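Uncharacterized protein (Leptotrichia buccalis, PDB 3T8K) is of unknown function but has an ankyrin-repeat fold of stacked helical hairpins, an architecture that commonly mediates binding to other proteins. Local coordinates at residues Asn130-Ile133 with Pro134-Lys137. Residues are numbered along the deposited sequence; the frame is centred on the assembly and turned at random.
Sequences NEMI and PLYK
Met132, present as selenomethionine, and Tyr136 meet one helical turn apart: Met132 CB sits over one face of the phenol ring in a CH-pi contact, 3.7 Å from its centroid and offset toward the rim. From there the chain, bent at both chi2 (-65°) and chi3 (-63°), heads for the next helical turn, so that its terminal CE touches Leu135 CD2 (3.8 Å) and nears the tyrosine ring. An unbranched, flexible chain, selenium here replacing sulfur, suits this place because it can bend to lie against both a flat ring and a branched leucine. These three buried residues form the inward side of helix 129-140, which stands in the ankyrin-repeat stack between helices 90-102 and 167-180. Leu135, compact and wholly apolar, packs on Thr94 and Cys97 of the former; Tyr136 offers its broad ring to Ala169 and Met172 of the latter. Farther out, partly exposed Ile133 is overlaid by the extended methylenes of Lys137, whose CE lies 3.6 Å from Ile133 CG2, an amphipathic chain fitting the surface. Ile133 CB also presses tightly on Pro134 CD (3.5 Å). Pro134, lacking an N-H, cannot bond to the preceding turn, and the helix kinks here; one water bridges the break, donating to Glu131 O at 2.6 Å and accepting from Leu135 N at 3.1 Å. Regular bonding resumes as Tyr136 N donates to Met132 O (2.8 Å, 167° at the hydrogen) and Lys137 N to Ile133 O (2.8 Å). The tyrosine hydroxyl hydrogen-bonds Glu129. Replacing Tyr136 with an alanine is likely to uncover Met132 CB, open a gap toward helix 167-180 and deprive Glu129 of its hydroxyl partner.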
loop_
_atom_site.group_PDB
_atom_site.type_symbol
_atom_site.label_atom_id
_atom_site.label_comp_id
_atom_site.label_asym_id
_atom_site.label_seq_id
_atom_site.Cartn_x
_atom_site.Cartn_y
_atom_site.Cartn_z
ATOM N N ASN A 130 17.517 -7.196 14.718
ATOM C CA ASN A 130 18.371 -8.363 14.547
ATOM C C ASN A 130 17.949 -9.118 13.285
ATOM O O ASN A 130 18.784 -9.617 12.529
ATOM C CB ASN A 130 18.289 -9.283 15.766
ATOM C CG ASN A 130 19.397 -10.320 15.786
ATOM O OD1 ASN A 130 20.576 -9.984 15.657
ATOM N ND2 ASN A 130 19.023 -11.589 15.933
ATOM N N GLU A 131 16.642 -9.189 13.064
ATOM C CA GLU A 131 16.105 -9.844 11.873
ATOM C C GLU A 131 16.348 -9.036 10.600
ATOM O O GLU A 131 16.358 -9.596 9.499
ATOM C CB GLU A 131 14.614 -10.131 12.048
ATOM C CG GLU A 131 14.310 -11.203 13.080
ATOM C CD GLU A 131 12.825 -11.348 13.350
ATOM O OE1 GLU A 131 12.051 -11.531 12.383
ATOM O OE2 GLU A 131 12.431 -11.276 14.535
HETATM N N MSE A 132 16.549 -7.728 10.750
HETATM C CA MSE A 132 16.712 -6.835 9.597
HETATM C C MSE A 132 18.154 -6.816 9.082
HETATM O O MSE A 132 18.428 -6.303 8.006
HETATM C CB MSE A 132 16.304 -5.395 9.963
HETATM C CG MSE A 132 14.862 -5.212 10.432
HETATM SE SE MSE A 132 13.628 -5.618 8.998
HETATM C CE MSE A 132 14.168 -4.210 7.774
ATOM N N ILE A 133 19.086 -7.345 9.864
ATOM C CA ILE A 133 20.501 -7.218 9.521
ATOM C C ILE A 133 20.881 -7.746 8.129
ATOM O O ILE A 133 21.574 -7.060 7.384
ATOM C CB ILE A 133 21.420 -7.808 10.615
ATOM C CG1 ILE A 133 21.373 -6.921 11.857
ATOM C CG2 ILE A 133 22.849 -7.921 10.109
ATOM C CD1 ILE A 133 22.177 -7.451 13.004
ATOM N N PRO A 134 20.424 -8.954 7.767
ATOM C CA PRO A 134 20.754 -9.418 6.415
ATOM C C PRO A 134 20.294 -8.426 5.348
ATOM O O PRO A 134 21.069 -8.106 4.444
ATOM C CB PRO A 134 19.990 -10.740 6.304
ATOM C CG PRO A 134 19.884 -11.218 7.721
ATOM C CD PRO A 134 19.666 -9.964 8.527
ATOM N N LEU A 135 19.059 -7.938 5.459
ATOM C CA LEU A 135 18.551 -6.948 4.514
ATOM C C LEU A 135 19.361 -5.650 4.567
ATOM O O LEU A 135 19.698 -5.089 3.531
ATOM C CB LEU A 135 17.051 -6.683 4.737
ATOM C CG LEU A 135 16.413 -5.596 3.877
ATOM C CD1 LEU A 135 16.577 -5.938 2.394
ATOM C CD2 LEU A 135 14.926 -5.405 4.219
ATOM N N TYR A 136 19.683 -5.180 5.774
ATOM C CA TYR A 136 20.497 -3.977 5.939
ATOM C C TYR A 136 21.846 -4.123 5.222
ATOM O O TYR A 136 22.323 -3.198 4.562
ATOM C CB TYR A 136 20.753 -3.700 7.425
ATOM C CG TYR A 136 19.595 -3.132 8.224
ATOM C CD1 TYR A 136 18.500 -2.536 7.609
ATOM C CD2 TYR A 136 19.618 -3.171 9.614
ATOM C CE1 TYR A 136 17.455 -2.009 8.361
ATOM C CE2 TYR A 136 18.585 -2.650 10.368
ATOM C CZ TYR A 136 17.512 -2.069 9.744
ATOM O OH TYR A 136 16.491 -1.558 10.508
ATOM N N LYS A 137 22.459 -5.293 5.363
ATOM C CA LYS A 137 23.745 -5.567 4.730
ATOM C C LYS A 137 23.659 -5.506 3.212
ATOM O O LYS A 137 24.556 -4.972 2.557
ATOM C CB LYS A 137 24.289 -6.925 5.177
ATOM C CG LYS A 137 24.765 -6.934 6.627
ATOM C CD LYS A 137 25.381 -8.279 6.985
ATOM C CE LYS A 137 25.937 -8.295 8.393
ATOM N NZ LYS A 137 26.558 -9.617 8.681
HETATM O O HOH W 1 16.761 -9.358 6.947
#